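Local coordinates for protein predicted component of a thermophile-specific DNA repair system, contains a RAMP domain (Methanopyrus kandleri, PDB 4N0L) that probably binds CRISPR RNA as the Csm3 RAMP protein of a type III-A CRISPR effector, and may cleave RNA, at residues E13-T18 with G221-L226; H178-T183 with V305-D310; R267-I272 with Y330-E335. One frame throughout, in Å; residues are numbered along the deposited sequence.

Interaction 1: E13-T18 with G221-L226; sequences EIRLRT and GSRFGL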
loop_
_atom_site.group_PDB
_atom_site.type_symbol
_atom_site.label_atom_id
_atom_site.label_comp_id
_atom_site.label_asym_id
_atom_site.label_seq_id
_atom_site.Cartn_x
_atom_site.Cartn_y
_atom_site.Cartn_z
ATOM N N GLU A 13 6.675 -9.271 -8.828
ATOM C CA GLU A 13 5.425 -9.999 -8.999
ATOM C C GLU A 13 4.890 -10.553 -7.686
ATOM O O GLU A 13 5.609 -10.658 -6.688
ATOM C CB GLU A 13 5.600 -11.141 -10.008
ATOM C CG GLU A 13 6.521 -12.258 -9.543
ATOM C CD GLU A 13 6.670 -13.375 -10.568
ATOM O OE1 GLU A 13 7.247 -14.424 -10.215
ATOM O OE2 GLU A 13 6.223 -13.202 -11.723
ATOM N N ILE A 14 3.604 -10.882 -7.695
ATOM C CA ILE A 14 2.961 -11.516 -6.558
ATOM C C ILE A 14 2.845 -13.016 -6.804
ATOM O O ILE A 14 2.266 -13.437 -7.803
ATOM C CB ILE A 14 1.556 -10.942 -6.301
ATOM C CG1 ILE A 14 1.615 -9.423 -6.125
ATOM C CG2 ILE A 14 0.912 -11.622 -5.096
ATOM C CD1 ILE A 14 0.256 -8.759 -6.162
ATOM N N ARG A 15 3.408 -13.818 -5.909
ATOM C CA ARG A 15 3.217 -15.262 -5.974
ATOM C C ARG A 15 2.233 -15.717 -4.908
ATOM O O ARG A 15 2.359 -15.343 -3.745
ATOM C CB ARG A 15 4.539 -16.011 -5.802
ATOM C CG ARG A 15 4.367 -17.523 -5.889
ATOM C CD ARG A 15 5.657 -18.278 -5.635
ATOM N NE ARG A 15 5.427 -19.719 -5.632
ATOM C CZ ARG A 15 5.107 -20.421 -4.550
ATOM N NH1 ARG A 15 4.986 -19.816 -3.377
ATOM N NH2 ARG A 15 4.910 -21.729 -4.641
ATOM N N LEU A 16 1.241 -16.505 -5.310
ATOM C CA LEU A 16 0.316 -17.097 -4.350
ATOM C C LEU A 16 0.917 -18.342 -3.705
ATOM O O LEU A 16 1.331 -19.267 -4.401
ATOM C CB LEU A 16 -1.011 -17.451 -5.024
ATOM C CG LEU A 16 -1.889 -16.278 -5.461
ATOM C CD1 LEU A 16 -2.707 -16.659 -6.677
ATOM C CD2 LEU A 16 -2.796 -15.832 -4.325
ATOM N N ARG A 17 0.961 -18.363 -2.376
ATOM C CA ARG A 17 1.406 -19.547 -1.648
ATOM C C ARG A 17 0.259 -20.539 -1.520
ATOM O O ARG A 17 0.478 -21.732 -1.320
ATOM C CB ARG A 17 1.952 -19.180 -0.265
ATOM C CG ARG A 17 2.984 -18.068 -0.271
ATOM C CD ARG A 17 3.909 -18.148 0.939
ATOM N NE ARG A 17 3.237 -17.786 2.185
ATOM C CZ ARG A 17 2.661 -18.657 3.007
ATOM N NH1 ARG A 17 2.681 -19.953 2.725
ATOM N NH2 ARG A 17 2.072 -18.235 4.118
ATOM N N THR A 18 -0.967 -20.035 -1.622
ATOM C CA THR A 18 -2.151 -20.886 -1.627
ATOM C C THR A 18 -3.022 -20.555 -2.828
ATOM O O THR A 18 -3.009 -19.428 -3.321
ATOM C CB THR A 18 -2.992 -20.726 -0.339
ATOM O OG1 THR A 18 -3.412 -19.362 -0.202
ATOM C CG2 THR A 18 -2.188 -21.135 0.886
ATOM N N GLY A 221 0.964 -21.059 -6.658
ATOM C CA GLY A 221 2.140 -20.835 -7.479
ATOM C C GLY A 221 1.897 -19.849 -8.606
ATOM O O GLY A 221 2.830 -19.459 -9.312
ATOM N N SER A 222 0.641 -19.446 -8.776
ATOM C CA SER A 222 0.282 -18.452 -9.784
ATOM C C SER A 222 0.977 -17.129 -9.501
ATOM O O SER A 222 1.257 -16.794 -8.349
ATOM C CB SER A 222 -1.231 -18.244 -9.828
ATOM O OG SER A 222 -1.896 -19.436 -10.203
ATOM N N ARG A 223 1.254 -16.374 -10.556
ATOM C CA ARG A 223 2.036 -15.160 -10.405
ATOM C C ARG A 223 1.399 -13.990 -11.142
ATOM O O ARG A 223 1.000 -14.106 -12.301
ATOM C CB ARG A 223 3.466 -15.402 -10.887
ATOM C CG ARG A 223 4.230 -16.377 -9.997
ATOM C CD ARG A 223 5.423 -16.975 -10.709
ATOM N NE ARG A 223 5.972 -18.123 -9.992
ATOM C CZ ARG A 223 7.089 -18.091 -9.273
ATOM N NH1 ARG A 223 7.783 -16.966 -9.172
ATOM N NH2 ARG A 223 7.516 -19.187 -8.659
ATOM N N PHE A 224 1.292 -12.866 -10.443
ATOM C CA PHE A 224 0.674 -11.670 -10.990
ATOM C C PHE A 224 1.670 -10.522 -10.972
ATOM O O PHE A 224 2.410 -10.350 -10.005
ATOM C CB PHE A 224 -0.595 -11.311 -10.207
ATOM C CG PHE A 224 -1.648 -12.390 -10.233
ATOM C CD1 PHE A 224 -1.538 -13.514 -9.422
ATOM C CD2 PHE A 224 -2.741 -12.287 -11.079
ATOM C CE1 PHE A 224 -2.499 -14.510 -9.453
ATOM C CE2 PHE A 224 -3.708 -13.280 -11.112
ATOM C CZ PHE A 224 -3.584 -14.394 -10.298
ATOM N N GLY A 225 1.711 -9.764 -12.063
ATOM C CA GLY A 225 2.635 -8.651 -12.191
ATOM C C GLY A 225 2.490 -7.631 -11.082
ATOM O O GLY A 225 1.377 -7.245 -10.730
ATOM N N LEU A 226 3.616 -7.212 -10.532
ATOM C CA LEU A 226 3.641 -6.208 -9.488
ATOM C C LEU A 226 4.397 -4.971 -9.944
ATOM O O LEU A 226 5.602 -4.991 -10.118
ATOM C CB LEU A 226 4.261 -6.764 -8.212
ATOM C CG LEU A 226 4.244 -5.826 -7.010
ATOM C CD1 LEU A 226 2.824 -5.548 -6.551
ATOM C CD2 LEU A 226 5.063 -6.399 -5.873
HETATM O O HOH W 1 5.686 -21.260 -8.264
#

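Interaction 2: H178-T183 with V305-D310; sequences HPTTYT and VTYLSD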
loop_
_atom_site.group_PDB
_atom_site.type_symbol
_atom_site.label_atom_id
_atom_site.label_comp_id
_atom_site.label_asym_id
_atom_site.label_seq_id
_atom_site.Cartn_x
_atom_site.Cartn_y
_atom_site.Cartn_z
ATOM N N HIS A 178 -2.155 -8.515 -13.101
ATOM C CA HIS A 178 -2.661 -9.540 -14.003
ATOM C C HIS A 178 -1.702 -10.724 -14.030
ATOM O O HIS A 178 -0.516 -10.563 -13.745
ATOM C CB HIS A 178 -2.853 -8.966 -15.411
ATOM C CG HIS A 178 -3.957 -7.963 -15.511
ATOM N ND1 HIS A 178 -5.261 -8.314 -15.796
ATOM C CD2 HIS A 178 -3.962 -6.616 -15.358
ATOM C CE1 HIS A 178 -6.015 -7.232 -15.819
ATOM N NE2 HIS A 178 -5.248 -6.185 -15.554
ATOM N N PRO A 179 -2.207 -11.918 -14.375
ATOM C CA PRO A 179 -1.310 -13.078 -14.418
ATOM C C PRO A 179 -0.212 -12.916 -15.465
ATOM O O PRO A 179 -0.464 -12.386 -16.547
ATOM C CB PRO A 179 -2.248 -14.238 -14.774
ATOM C CG PRO A 179 -3.437 -13.601 -15.405
ATOM C CD PRO A 179 -3.590 -12.267 -14.741
ATOM N N THR A 180 1.000 -13.343 -15.124
ATOM C CA THR A 180 2.128 -13.261 -16.046
ATOM C C THR A 180 1.971 -14.300 -17.151
ATOM O O THR A 180 1.182 -15.235 -17.018
ATOM C CB THR A 180 3.474 -13.478 -15.326
ATOM O OG1 THR A 180 3.562 -14.830 -14.859
ATOM C CG2 THR A 180 3.607 -12.527 -14.143
ATOM N N THR A 181 2.705 -14.119 -18.245
ATOM C CA THR A 181 2.679 -15.065 -19.357
ATOM C C THR A 181 3.012 -16.479 -18.885
ATOM O O THR A 181 2.377 -17.448 -19.303
ATOM C CB THR A 181 3.661 -14.649 -20.471
ATOM O OG1 THR A 181 3.222 -13.418 -21.059
ATOM C CG2 THR A 181 3.741 -15.715 -21.552
ATOM N N TYR A 182 4.000 -16.586 -17.999
ATOM C CA TYR A 182 4.355 -17.862 -17.384
ATOM C C TYR A 182 3.161 -18.475 -16.656
ATOM O O TYR A 182 2.935 -19.679 -16.720
ATOM C CB TYR A 182 5.527 -17.686 -16.416
ATOM C CG TYR A 182 5.710 -18.839 -15.452
ATOM C CD1 TYR A 182 6.344 -20.010 -15.853
ATOM C CD2 TYR A 182 5.259 -18.755 -14.139
ATOM C CE1 TYR A 182 6.516 -21.066 -14.977
ATOM C CE2 TYR A 182 5.431 -19.807 -13.255
ATOM C CZ TYR A 182 6.057 -20.960 -13.679
ATOM O OH TYR A 182 6.229 -22.011 -12.805
ATOM N N THR A 183 2.405 -17.638 -15.957
ATOM C CA THR A 183 1.260 -18.109 -15.190
ATOM C C THR A 183 0.164 -18.642 -16.119
ATOM O O THR A 183 -0.484 -19.645 -15.817
ATOM C CB THR A 183 0.704 -16.987 -14.285
ATOM O OG1 THR A 183 1.670 -16.672 -13.276
ATOM C CG2 THR A 183 -0.588 -17.411 -13.612
ATOM N N VAL A 305 11.334 -14.333 -10.866
ATOM C CA VAL A 305 10.419 -13.211 -11.059
ATOM C C VAL A 305 9.963 -13.213 -12.515
ATOM O O VAL A 305 10.550 -12.544 -13.364
ATOM C CB VAL A 305 11.071 -11.855 -10.710
ATOM C CG1 VAL A 305 10.046 -10.732 -10.809
ATOM C CG2 VAL A 305 11.677 -11.891 -9.314
ATOM N N THR A 306 8.893 -13.956 -12.786
ATOM C CA THR A 306 8.466 -14.238 -14.154
ATOM C C THR A 306 7.910 -13.023 -14.889
ATOM O O THR A 306 7.899 -12.990 -16.121
ATOM C CB THR A 306 7.404 -15.355 -14.178
ATOM O OG1 THR A 306 6.160 -14.855 -13.672
ATOM C CG2 THR A 306 7.859 -16.528 -13.328
ATOM N N TYR A 307 7.454 -12.030 -14.132
ATOM C CA TYR A 307 6.838 -10.839 -14.707
ATOM C C TYR A 307 7.814 -10.061 -15.575
ATOM O O TYR A 307 7.412 -9.404 -16.537
ATOM C CB TYR A 307 6.299 -9.931 -13.599
ATOM C CG TYR A 307 5.555 -8.704 -14.089
ATOM C CD1 TYR A 307 4.541 -8.810 -15.033
ATOM C CD2 TYR A 307 5.854 -7.441 -13.591
ATOM C CE1 TYR A 307 3.847 -7.691 -15.469
ATOM C CE2 TYR A 307 5.170 -6.317 -14.021
ATOM C CZ TYR A 307 4.167 -6.448 -14.961
ATOM O OH TYR A 307 3.490 -5.330 -15.394
ATOM N N LEU A 308 9.096 -10.141 -15.232
ATOM C CA LEU A 308 10.119 -9.360 -15.919
ATOM C C LEU A 308 10.233 -9.725 -17.398
ATOM O O LEU A 308 10.558 -8.873 -18.224
ATOM C CB LEU A 308 11.474 -9.527 -15.230
ATOM C CG LEU A 308 11.541 -9.031 -13.781
ATOM C CD1 LEU A 308 12.973 -9.040 -13.269
ATOM C CD2 LEU A 308 10.917 -7.646 -13.622
ATOM N N SER A 309 9.950 -10.980 -17.732
ATOM C CA SER A 309 10.044 -11.431 -19.119
ATOM C C SER A 309 8.920 -10.876 -19.991
ATOM O O SER A 309 9.022 -10.879 -21.217
ATOM C CB SER A 309 10.037 -12.962 -19.187
ATOM O OG SER A 309 11.199 -13.514 -18.592
ATOM N N ASP A 310 7.856 -10.394 -19.359
ATOM C CA ASP A 310 6.715 -9.847 -20.089
ATOM C C ASP A 310 6.877 -8.358 -20.365
ATOM O O ASP A 310 6.067 -7.761 -21.073
ATOM C CB ASP A 310 5.416 -10.083 -19.315
ATOM C CG ASP A 310 5.144 -11.552 -19.063
ATOM O OD1 ASP A 310 5.796 -12.397 -19.709
ATOM O OD2 ASP A 310 4.272 -11.861 -18.223
HETATM O O HOH W 2 6.023 -14.708 -17.438
#

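Interaction 3: R267-I272 with Y330-E335; sequences RVEFRI and YLRPEE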
loop_
_atom_site.group_PDB
_atom_site.type_symbol
_atom_site.label_atom_id
_atom_site.label_comp_id
_atom_site.label_asym_id
_atom_site.label_seq_id
_atom_site.Cartn_x
_atom_site.Cartn_y
_atom_site.Cartn_z
ATOM N N ARG A 267 -2.861 -16.430 0.550
ATOM C CA ARG A 267 -1.502 -16.215 1.028
ATOM C C ARG A 267 -0.610 -15.820 -0.146
ATOM O O ARG A 267 -0.649 -16.456 -1.200
ATOM C CB ARG A 267 -0.962 -17.478 1.710
ATOM C CG ARG A 267 -1.857 -18.039 2.818
ATOM C CD ARG A 267 -2.052 -17.062 3.973
ATOM N NE ARG A 267 -3.100 -17.509 4.889
ATOM C CZ ARG A 267 -3.442 -16.878 6.009
ATOM N NH1 ARG A 267 -2.816 -15.766 6.367
ATOM N NH2 ARG A 267 -4.411 -17.364 6.774
ATOM N N VAL A 268 0.187 -14.769 0.024
ATOM C CA VAL A 268 0.973 -14.248 -1.093
ATOM C C VAL A 268 2.398 -13.869 -0.717
ATOM O O VAL A 268 2.714 -13.633 0.450
ATOM C CB VAL A 268 0.315 -12.994 -1.731
ATOM C CG1 VAL A 268 -1.048 -13.326 -2.327
ATOM C CG2 VAL A 268 0.224 -11.854 -0.716
ATOM N N GLU A 269 3.251 -13.816 -1.733
ATOM C CA GLU A 269 4.608 -13.313 -1.599
ATOM C C GLU A 269 4.776 -12.131 -2.537
ATOM O O GLU A 269 4.402 -12.211 -3.708
ATOM C CB GLU A 269 5.634 -14.388 -1.951
ATOM C CG GLU A 269 5.590 -15.643 -1.103
ATOM C CD GLU A 269 6.404 -16.771 -1.719
ATOM O OE1 GLU A 269 7.077 -16.527 -2.745
ATOM O OE2 GLU A 269 6.366 -17.901 -1.187
ATOM N N PHE A 270 5.339 -11.039 -2.038
ATOM C CA PHE A 270 5.705 -9.935 -2.915
ATOM C C PHE A 270 7.175 -10.038 -3.293
ATOM O O PHE A 270 8.055 -9.663 -2.519
ATOM C CB PHE A 270 5.414 -8.588 -2.250
ATOM C CG PHE A 270 3.955 -8.349 -1.989
ATOM C CD1 PHE A 270 3.400 -8.633 -0.751
ATOM C CD2 PHE A 270 3.134 -7.849 -2.990
ATOM C CE1 PHE A 270 2.055 -8.417 -0.513
ATOM C CE2 PHE A 270 1.787 -7.631 -2.760
ATOM C CZ PHE A 270 1.246 -7.915 -1.518
ATOM N N ARG A 271 7.436 -10.534 -4.497
ATOM C CA ARG A 271 8.804 -10.708 -4.959
ATOM C C ARG A 271 9.218 -9.457 -5.716
ATOM O O ARG A 271 8.852 -9.265 -6.874
ATOM C CB ARG A 271 8.927 -11.952 -5.842
ATOM C CG ARG A 271 8.706 -13.255 -5.086
ATOM C CD ARG A 271 8.705 -14.464 -6.007
ATOM N NE ARG A 271 8.595 -15.710 -5.250
ATOM C CZ ARG A 271 9.167 -16.857 -5.599
ATOM N NH1 ARG A 271 9.889 -16.937 -6.710
ATOM N NH2 ARG A 271 9.009 -17.935 -4.839
ATOM N N ILE A 272 9.972 -8.598 -5.042
ATOM C CA ILE A 272 10.297 -7.283 -5.570
ATOM C C ILE A 272 11.726 -7.265 -6.092
ATOM O O ILE A 272 12.684 -7.350 -5.323
ATOM C CB ILE A 272 10.111 -6.195 -4.500
ATOM C CG1 ILE A 272 8.670 -6.215 -3.985
ATOM C CG2 ILE A 272 10.472 -4.830 -5.061
ATOM C CD1 ILE A 272 8.442 -5.380 -2.741
ATOM N N TYR A 330 15.394 -11.232 -6.293
ATOM C CA TYR A 330 14.378 -10.387 -5.680
ATOM C C TYR A 330 14.582 -10.326 -4.171
ATOM O O TYR A 330 15.215 -11.204 -3.589
ATOM C CB TYR A 330 12.973 -10.911 -6.002
ATOM C CG TYR A 330 12.621 -12.218 -5.315
ATOM C CD1 TYR A 330 12.092 -12.234 -4.027
ATOM C CD2 TYR A 330 12.832 -13.436 -5.950
ATOM C CE1 TYR A 330 11.778 -13.425 -3.395
ATOM C CE2 TYR A 330 12.519 -14.635 -5.326
ATOM C CZ TYR A 330 11.994 -14.622 -4.049
ATOM O OH TYR A 330 11.683 -15.809 -3.430
ATOM N N LEU A 331 14.040 -9.291 -3.537
ATOM C CA LEU A 331 13.976 -9.253 -2.081
ATOM C C LEU A 331 12.523 -9.153 -1.640
ATOM O O LEU A 331 11.701 -8.525 -2.307
ATOM C CB LEU A 331 14.792 -8.087 -1.517
ATOM C CG LEU A 331 16.303 -8.108 -1.767
ATOM C CD1 LEU A 331 16.974 -6.882 -1.166
ATOM C CD2 LEU A 331 16.922 -9.386 -1.217
ATOM N N ARG A 332 12.210 -9.785 -0.516
ATOM C CA ARG A 332 10.877 -9.702 0.059
ATOM C C ARG A 332 10.749 -8.357 0.780
ATOM O O ARG A 332 11.768 -7.746 1.110
ATOM C CB ARG A 332 10.632 -10.882 1.004
ATOM C CG ARG A 332 10.604 -12.232 0.292
ATOM C CD ARG A 332 9.229 -12.548 -0.281
ATOM N NE ARG A 332 8.214 -12.697 0.758
ATOM C CZ ARG A 332 7.910 -13.850 1.346
ATOM N NH1 ARG A 332 6.973 -13.891 2.284
ATOM N NH2 ARG A 332 8.545 -14.961 0.999
ATOM N N PRO A 333 9.507 -7.882 1.006
ATOM C CA PRO A 333 9.269 -6.581 1.650
ATOM C C PRO A 333 10.108 -6.349 2.906
ATOM O O PRO A 333 10.730 -5.295 3.040
ATOM C CB PRO A 333 7.783 -6.640 1.999
ATOM C CG PRO A 333 7.200 -7.485 0.932
ATOM C CD PRO A 333 8.240 -8.524 0.605
ATOM N N GLU A 334 10.139 -7.333 3.797
ATOM C CA GLU A 334 10.864 -7.210 5.057
ATOM C C GLU A 334 12.374 -7.125 4.827
ATOM O O GLU A 334 13.100 -6.508 5.609
ATOM C CB GLU A 334 10.533 -8.394 5.967
ATOM C CG GLU A 334 11.200 -8.361 7.329
ATOM C CD GLU A 334 10.976 -9.640 8.112
ATOM O OE1 GLU A 334 10.392 -10.588 7.546
ATOM O OE2 GLU A 334 11.383 -9.696 9.293
ATOM N N GLU A 335 12.843 -7.727 3.740
ATOM C CA GLU A 335 14.260 -7.677 3.400
ATOM C C GLU A 335 14.656 -6.306 2.858
ATOM O O GLU A 335 15.752 -5.815 3.131
ATOM C CB GLU A 335 14.607 -8.773 2.390
ATOM C CG GLU A 335 14.360 -10.178 2.914
ATOM C CD GLU A 335 14.775 -11.251 1.928
ATOM O OE1 GLU A 335 14.188 -11.309 0.827
ATOM O OE2 GLU A 335 15.688 -12.037 2.255
HETATM O O HOH W 3 7.464 -17.338 1.263
HETATM O O HOH W 4 9.375 -15.924 -1.788
#

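Interaction 1: E13-T18 with G221-L226
The N-H of Ile-14 meets Phe-224 O at 2.7 Å and nearly straight (170°), and Phe-224 N returns a bond to Ile-14 O. This is the hydrogen-bonded pair of two antiparallel strands, flanked by the non-hydrogen-bonded pair Arg-15 with Arg-223. Beyond it the pairing runs on into the loop at 221-222, with Leu-16 N on Ser-222 O at 3.1 Å and Gly-221 N on Leu-16 O at 2.9 Å.

One face of the sheet carries the charges. A chi1 of 67° tucks Glu-13 CG over its own main chain, and the extended chain beyond it carries the carboxylate to Arg-223, the two side chains crossing at a slant. There OE1 takes the N-H of Arg-223 NH1 at 2.8 Å, in the guanidinium plane, as a salt bridge, although the two flat groups are turned 53° apart. The other oxygen, Glu-13 OE2, bonds Thr-306 OG1. Over one face of the same guanidinium lies Arg-15 CD, 3.7 Å from Arg-223 NH2 and toward the rim. The like charges of Arg-15 NE and Arg-223 NH2 come close, and a water accepting from both, 2.8 Å from Arg-223 NH2, may ease their repulsion.

The other face is apolar: Leu-16 CD1 touches the edge of the Phe-224 ring at CE1 (3.5 Å), and the side chains of Leu-226 and Ile-14 cross at about a right angle, CD1 of the first near CG1 of the second.

Strands 7-16 and 223-231 thus lie side by side inside the antiparallel sheet of the RRM-like fold found in RAMP proteins.

Interaction 2: H178-T183 with V305-D310
Thr-180 and Tyr-307 bring the backbones closest, with CA atoms 5.5 Å apart, where the start of helix 181-191 faces residues 306-310, whose backbone angles are helical. Thr-180 is the N-cap residue of that helix, and Asp-310 reaches its first turn from outside. Asp-310 OD2 accepts the N-H of Thr-181 at 2.7 Å and almost straight (173°), from the syn side and 23° out of the carboxylate plane. Asp-310 OD1 adds a weak bond to Thr-181 OG1 at 3.1 Å. A carboxylate at this helix end would be favoured by the helix dipole. A water accepts the N-H of Tyr-182 and lies within reach of Thr-306 O.

The threonines meet through their hydroxyls, Thr-180 OG1 to Thr-306 OG1, which also bonds Glu-13, at 2.9 Å, their side chains crossing at about a right angle. A chi1 of 72° turns Thr-306 OG1 in above its own backbone; with OG1 there, the methyl CG2 lies beside the backbone N and meets the Tyr-182 ring obliquely, 3.5 Å from CD2. Beside them Thr-180 CG2 packs on Tyr-307 CB at 3.8 Å.

The contact lies against strands 7-16 and 223-231: Thr-180, Tyr-182 and Thr-306 touch Arg-223, Leu-308 touches Val-11, and Thr-183 OG1 bonds Arg-223 N, joining helix 181-191 to the sheet.

Interaction 3: R267-I272 with Y330-E335
Tyr-330, Ile-272 and Arg-271 carry this contact, in which strand 268-278 of the RRM-like sheet meets the segment leading into helix 333-338 through a single antiparallel bridge. Its hydrogen-bonded pair is Ile-272 with Leu-331. Leu-331 N binds Ile-272 O at 3.0 Å, and Ile-272 N binds Leu-331 O at 3.2 Å. Ile-272 O also accepts from Trp-336 NE1. Next along, Arg-332 is the helix N-cap residue, its N-H taken by Glu-335 OE1, while Pro-333 CG packs on Phe-270 CB at 3.8 Å.

The Tyr-330 ring lies over the Arg-271 side chain, which crosses it at a slant. With chi1 at 70° the tyrosine folds CG back across its own peptide chain, and Arg-271 CG stands over one face of the ring in a CH-pi contact, 3.6 Å from the centroid. Arg-271, extended from CG to NE, runs on across the ring, its guanidinium turned only 19° from the ring plane.

Arg-332 folds back over Glu-269, and Glu-269 CG lies over one guanidinium face, 3.7 Å from Arg-332 NH2. The guanidinium's own salt bridge is to Glu-253.

Glu-269 OE1 fixes the rotation of the Arg-271 guanidinium, accepting in its plane from both NE (3.0 Å) and NH2. Tyr-330 OH then sits above the centre of that guanidinium, 3.5 Å from Arg-271 CZ.

In the fold
Interactions 1 and 3 build on one antiparallel sheet: 7-16 lies between 223-231 and 268-278, and the two contacts are about 10 Å apart, centre to centre. Interaction 2 lies beside interaction 1, with centres about 9 Å apart, and about 16 Å from interaction 3, which it touches where Val-305 packs on Tyr-330. Along the chain interaction 1 closes before interaction 3 opens, whereas the segments of interaction 2 alternate with those of both. Helix 181-191, the segment 305-310 and the segment 330-335 are thereby fastened to the sheet, all away from the zinc site of His-86, Cys-88, Cys-115 and Cys-118.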